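Local coordinates for protein putative N-acetylmuramoyl-L-alanine amidase,autolysin cwp6 (Peptoclostridium difficile, PDB 5J72) that probably hydrolyses the amide link between N-acetylmuramic acid and L-alanine in peptidoglycan, using a zinc-dependent amidase domain joined to cell wall-binding CWB2 modules, at residues A[396-401]-A[491-496]; A[400-405]-A[485-490]. All blocks are in the same frame, centred on the assembly; numbering follows the deposited sequence.

Contact 1. Residues A[396-401]-A[491-496]; sequences KTYVSA and YLRSKG
The last turn of helix 477-494 in the amidase domain, closed by a Schellman motif at Gly-496, meets a CWB2 loop at an interdomain interface. Tyr-398 lies with one ring face over the helix end: Arg-493 C and Ser-494 N sit above it, displaced toward the rim. CE1 of Tyr-398 comes 3.4 Å from Ser-494 CA, while its CD2 is 3.5 Å from Arg-493 CB, so the ring spans two residues. Its CG takes the crowded position between backbone N and carbonyl carbon (chi1 63°). Arg-493 leaves the helix with CG beside its backbone N and runs extended to NE, its guanidinium 63° from the ring plane. NH1 donates to Val-399 O at 3.2 Å, a bent bond (141°) in the carbonyl plane, with the acceptor tilted somewhat out of the guanidinium plane, and a water links NH1 to Ser-400 O. NH2 is held by Val-499 O, so each terminal nitrogen has a backbone carbonyl partner, limiting rotation. Val-399 packs on helix 424-433, and Thr-394 OG1 bonds to Tyr-398 O and Ser-400 N. Beside the carbonyl end of the helix, a second water lies 2.7 Å from Thr-397 OG1 and donates to Arg-493 O.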
loop_
_atom_site.group_PDB
_atom_site.type_symbol
_atom_site.label_atom_id
_atom_site.label_comp_id
_atom_site.label_asym_id
_atom_site.label_seq_id
_atom_site.Cartn_x
_atom_site.Cartn_y
_atom_site.Cartn_z
ATOM N N LYS A 396 12.892 1.376 -2.354
ATOM C CA LYS A 396 13.391 2.739 -2.615
ATOM C C LYS A 396 13.739 2.985 -4.075
ATOM O O LYS A 396 13.588 4.097 -4.547
ATOM C CB LYS A 396 14.681 2.982 -1.811
ATOM C CG LYS A 396 14.542 2.862 -0.330
ATOM C CD LYS A 396 15.882 3.249 0.282
ATOM C CE LYS A 396 16.619 2.040 0.752
ATOM N NZ LYS A 396 16.908 2.139 2.203
ATOM N N THR A 397 14.195 1.934 -4.807
ATOM C CA THR A 397 14.665 2.170 -6.176
ATOM C C THR A 397 13.748 1.740 -7.290
ATOM O O THR A 397 14.105 1.977 -8.433
ATOM C CB THR A 397 16.062 1.500 -6.349
ATOM O OG1 THR A 397 15.853 0.084 -6.276
ATOM C CG2 THR A 397 17.075 1.906 -5.244
ATOM N N TYR A 398 12.578 1.124 -7.045
ATOM C CA TYR A 398 11.693 0.840 -8.164
ATOM C C TYR A 398 10.249 0.690 -7.749
ATOM O O TYR A 398 9.978 0.417 -6.576
ATOM C CB TYR A 398 12.119 -0.481 -8.919
ATOM C CG TYR A 398 12.050 -1.743 -8.073
ATOM C CD1 TYR A 398 13.080 -2.077 -7.203
ATOM C CD2 TYR A 398 10.972 -2.621 -8.179
ATOM C CE1 TYR A 398 13.048 -3.251 -6.454
ATOM C CE2 TYR A 398 10.934 -3.804 -7.437
ATOM C CZ TYR A 398 11.975 -4.107 -6.577
ATOM O OH TYR A 398 11.953 -5.244 -5.820
ATOM N N VAL A 399 9.339 0.882 -8.660
ATOM C CA VAL A 399 7.944 0.664 -8.374
ATOM C C VAL A 399 7.722 -0.834 -8.556
ATOM O O VAL A 399 7.979 -1.373 -9.647
ATOM C CB VAL A 399 7.031 1.445 -9.315
ATOM C CG1 VAL A 399 5.541 1.098 -9.039
ATOM C CG2 VAL A 399 7.279 2.948 -9.156
ATOM N N SER A 400 7.281 -1.522 -7.534
ATOM C CA SER A 400 6.990 -2.924 -7.714
ATOM C C SER A 400 5.990 -3.204 -8.850
ATOM O O SER A 400 4.975 -2.531 -9.061
ATOM C CB SER A 400 6.444 -3.515 -6.403
ATOM O OG SER A 400 5.922 -4.814 -6.639
ATOM N N ALA A 401 6.275 -4.279 -9.638
ATOM C CA ALA A 401 5.382 -4.652 -10.742
ATOM C C ALA A 401 3.999 -5.025 -10.290
ATOM O O ALA A 401 3.025 -4.890 -11.023
ATOM C CB ALA A 401 6.007 -5.871 -11.505
ATOM N N TYR A 491 12.239 -9.093 -10.236
ATOM C CA TYR A 491 13.683 -9.369 -10.067
ATOM C C TYR A 491 14.481 -8.441 -10.915
ATOM O O TYR A 491 15.436 -7.814 -10.424
ATOM C CB TYR A 491 13.996 -10.814 -10.426
ATOM C CG TYR A 491 15.500 -11.039 -10.321
ATOM C CD1 TYR A 491 16.096 -11.297 -9.093
ATOM C CD2 TYR A 491 16.322 -10.893 -11.434
ATOM C CE1 TYR A 491 17.479 -11.388 -8.971
ATOM C CE2 TYR A 491 17.714 -10.999 -11.331
ATOM C CZ TYR A 491 18.283 -11.241 -10.096
ATOM O OH TYR A 491 19.656 -11.331 -9.997
ATOM N N LEU A 492 14.119 -8.278 -12.196
ATOM C CA LEU A 492 14.916 -7.393 -13.053
ATOM C C LEU A 492 14.951 -5.958 -12.545
ATOM O O LEU A 492 16.003 -5.291 -12.587
ATOM C CB LEU A 492 14.339 -7.412 -14.491
ATOM C CG LEU A 492 14.572 -8.792 -15.173
ATOM C CD1 LEU A 492 13.803 -8.890 -16.503
ATOM C CD2 LEU A 492 16.109 -8.925 -15.477
ATOM N N ARG A 493 13.794 -5.452 -12.087
ATOM C CA ARG A 493 13.781 -4.071 -11.610
ATOM C C ARG A 493 14.630 -3.917 -10.365
ATOM O O ARG A 493 15.233 -2.856 -10.199
ATOM C CB ARG A 493 12.342 -3.616 -11.275
ATOM C CG ARG A 493 11.514 -3.528 -12.516
ATOM C CD ARG A 493 10.186 -2.795 -12.251
ATOM N NE ARG A 493 9.535 -2.574 -13.545
ATOM C CZ ARG A 493 8.234 -2.349 -13.687
ATOM N NH1 ARG A 493 7.435 -2.301 -12.618
ATOM N NH2 ARG A 493 7.720 -2.161 -14.892
ATOM N N SER A 494 14.635 -4.901 -9.497
ATOM C CA SER A 494 15.424 -4.815 -8.273
ATOM C C SER A 494 16.950 -4.789 -8.600
ATOM O O SER A 494 17.744 -4.416 -7.729
ATOM C CB SER A 494 15.113 -5.991 -7.372
ATOM O OG SER A 494 15.817 -7.139 -7.813
ATOM N N LYS A 495 17.351 -5.189 -9.827
ATOM C CA LYS A 495 18.778 -5.144 -10.234
ATOM C C LYS A 495 19.027 -3.963 -11.146
ATOM O O LYS A 495 20.074 -3.909 -11.780
ATOM C CB LYS A 495 19.163 -6.456 -10.934
ATOM C CG LYS A 495 18.950 -7.652 -10.025
ATOM C CD LYS A 495 19.643 -7.390 -8.702
ATOM C CE LYS A 495 20.138 -8.671 -8.126
ATOM N NZ LYS A 495 19.365 -9.062 -6.938
ATOM N N GLY A 496 18.098 -3.004 -11.240
ATOM C CA GLY A 496 18.344 -1.814 -12.046
ATOM C C GLY A 496 18.116 -1.955 -13.542
ATOM O O GLY A 496 18.557 -1.106 -14.308
HETATM O O HOH W 1 16.739 -1.015 -8.597
HETATM O O HOH W 2 4.596 -1.142 -11.495
#

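Contact 2. Residues A[400-405]-A[485-490]; sequences SAYHST and ALATTE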
loop_
_atom_site.group_PDB
_atom_site.type_symbol
_atom_site.label_atom_id
_atom_site.label_comp_id
_atom_site.label_asym_id
_atom_site.label_seq_id
_atom_site.Cartn_x
_atom_site.Cartn_y
_atom_site.Cartn_z
ATOM N N SER A 400 7.281 -1.522 -7.534
ATOM C CA SER A 400 6.990 -2.924 -7.714
ATOM C C SER A 400 5.990 -3.204 -8.850
ATOM O O SER A 400 4.975 -2.531 -9.061
ATOM C CB SER A 400 6.444 -3.515 -6.403
ATOM O OG SER A 400 5.922 -4.814 -6.639
ATOM N N ALA A 401 6.275 -4.279 -9.638
ATOM C CA ALA A 401 5.382 -4.652 -10.742
ATOM C C ALA A 401 3.999 -5.025 -10.290
ATOM O O ALA A 401 3.025 -4.890 -11.023
ATOM C CB ALA A 401 6.007 -5.871 -11.505
ATOM N N TYR A 402 3.867 -5.480 -9.039
ATOM C CA TYR A 402 2.519 -5.885 -8.568
ATOM C C TYR A 402 1.578 -4.652 -8.425
ATOM O O TYR A 402 0.361 -4.834 -8.387
ATOM C CB TYR A 402 2.658 -6.571 -7.200
ATOM C CG TYR A 402 3.384 -7.897 -7.318
ATOM C CD1 TYR A 402 2.795 -8.983 -7.958
ATOM C CD2 TYR A 402 4.653 -8.057 -6.808
ATOM C CE1 TYR A 402 3.465 -10.205 -8.083
ATOM C CE2 TYR A 402 5.345 -9.262 -6.941
ATOM C CZ TYR A 402 4.746 -10.327 -7.582
ATOM O OH TYR A 402 5.470 -11.508 -7.724
ATOM N N HIS A 403 2.148 -3.445 -8.361
ATOM C CA HIS A 403 1.327 -2.207 -8.264
ATOM C C HIS A 403 0.859 -1.711 -9.613
ATOM O O HIS A 403 0.018 -0.823 -9.675
ATOM C CB HIS A 403 2.153 -1.054 -7.613
ATOM C CG HIS A 403 2.505 -1.341 -6.193
ATOM N ND1 HIS A 403 1.584 -1.903 -5.311
ATOM C CD2 HIS A 403 3.666 -1.216 -5.516
ATOM C CE1 HIS A 403 2.202 -2.099 -4.148
ATOM N NE2 HIS A 403 3.455 -1.687 -4.241
ATOM N N SER A 404 1.347 -2.323 -10.727
ATOM C CA SER A 404 1.022 -1.738 -12.031
ATOM C C SER A 404 -0.401 -1.536 -12.310
ATOM O O SER A 404 -0.779 -0.462 -12.783
ATOM C CB SER A 404 1.588 -2.607 -13.166
ATOM O OG SER A 404 2.978 -2.702 -12.994
ATOM N N THR A 405 -1.218 -2.531 -12.090
ATOM C CA THR A 405 -2.640 -2.388 -12.398
ATOM C C THR A 405 -3.385 -1.336 -11.550
ATOM O O THR A 405 -4.153 -0.527 -12.074
ATOM C CB THR A 405 -3.329 -3.741 -12.211
ATOM O OG1 THR A 405 -2.526 -4.739 -12.865
ATOM C CG2 THR A 405 -4.706 -3.777 -12.782
ATOM N N ALA A 485 5.543 -13.884 -14.895
ATOM C CA ALA A 485 6.098 -12.690 -15.490
ATOM C C ALA A 485 6.197 -11.549 -14.510
ATOM O O ALA A 485 7.161 -10.748 -14.600
ATOM C CB ALA A 485 5.278 -12.242 -16.748
ATOM N N LEU A 486 5.274 -11.425 -13.605
ATOM C CA LEU A 486 5.350 -10.313 -12.618
ATOM C C LEU A 486 6.624 -10.553 -11.761
ATOM O O LEU A 486 7.325 -9.597 -11.430
ATOM C CB LEU A 486 4.071 -10.330 -11.687
ATOM C CG LEU A 486 2.838 -9.740 -12.511
ATOM C CD1 LEU A 486 1.482 -10.162 -11.809
ATOM C CD2 LEU A 486 2.931 -8.178 -12.629
ATOM N N ALA A 487 6.860 -11.804 -11.407
ATOM C CA ALA A 487 8.041 -12.109 -10.550
ATOM C C ALA A 487 9.345 -11.861 -11.324
ATOM O O ALA A 487 10.324 -11.385 -10.750
ATOM C CB ALA A 487 7.941 -13.541 -10.074
ATOM N N THR A 488 9.383 -12.202 -12.634
ATOM C CA THR A 488 10.562 -11.898 -13.434
ATOM C C THR A 488 10.793 -10.400 -13.496
ATOM O O THR A 488 11.927 -9.900 -13.406
ATOM C CB THR A 488 10.332 -12.399 -14.905
ATOM O OG1 THR A 488 10.098 -13.796 -14.845
ATOM C CG2 THR A 488 11.558 -12.049 -15.839
ATOM N N THR A 489 9.692 -9.638 -13.717
ATOM C CA THR A 489 9.833 -8.190 -13.798
ATOM C C THR A 489 10.377 -7.634 -12.468
ATOM O O THR A 489 11.264 -6.763 -12.450
ATOM C CB THR A 489 8.409 -7.561 -14.121
ATOM O OG1 THR A 489 8.051 -8.039 -15.421
ATOM C CG2 THR A 489 8.446 -6.047 -14.197
ATOM N N GLU A 490 9.829 -8.132 -11.393
ATOM C CA GLU A 490 10.210 -7.647 -10.056
ATOM C C GLU A 490 11.759 -7.898 -9.842
ATOM O O GLU A 490 12.463 -7.028 -9.366
ATOM C CB GLU A 490 9.456 -8.456 -9.007
ATOM C CG GLU A 490 9.593 -7.763 -7.670
ATOM C CD GLU A 490 8.583 -6.578 -7.574
ATOM O OE1 GLU A 490 8.174 -6.021 -8.613
ATOM O OE2 GLU A 490 8.206 -6.236 -6.460
#
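Glu-490 leaves its helix with CG anti to the backbone N (chi1 -167°), then bends at chi2 (80°), bringing the carboxylate to the start of segment 400-405. There CD packs against the Tyr-398 ring, and the two oxygens divide the work. OE1 accepts the N-H of Ala-401 at 2.8 Å in a fairly straight bond (157°); OE2 accepts from Ser-400 OG at 2.7 Å. Both oxygens use their syn lone pairs, so the buried carboxylate grips adjacent residues, and its charge is probably eased by these two donors. Ser-400 OG in turn accepts from Tyr-402 N, forming an ST turn that leads toward helix 404-409 of the CWB2 module, while Glu-490 belongs to helix 477-494 of the amidase domain. Ala-401 CB rests 3.6 Å from Thr-489 CG2 and 4.0 Å from Leu-486 CD2. The Tyr-402 side chain crosses that of Leu-486 obliquely, its CE1 3.7 Å from Leu-486 CB; the Tyr-402 and Glu-490 side chains cross at about a right angle, Tyr-402 CD2 4.0 Å from Glu-490 OE2. Tyr-402 OH passes alongside Ala-487 and is hydrogen-bonded to Lys-623, and His-347 of helix 346-357 touches both Ser-400 and Glu-490.

In the fold
Contacts 1 and 2 join the same two elements, the loop leading into helix 404-409 and helix 477-494, and their centres are about 9 Å apart. Both are largely buried, but contact 2 is the more deeply enclosed: all its touching residues are buried, whereas contact 1, at the helix end, includes partly exposed Tyr-398 and Ser-494. The chemistry changes accordingly. In 396-401 with 491-496 a cationic side chain of the amidase domain donates to a loop carbonyl, with water also bridging; in 400-405 with 485-490 an anionic one accepts from two loop donors, with no water among the bonds described. Ser-400 and Ala-401 belong to both, and Tyr-398 CE2 packs 3.6 Å from Glu-490 CD.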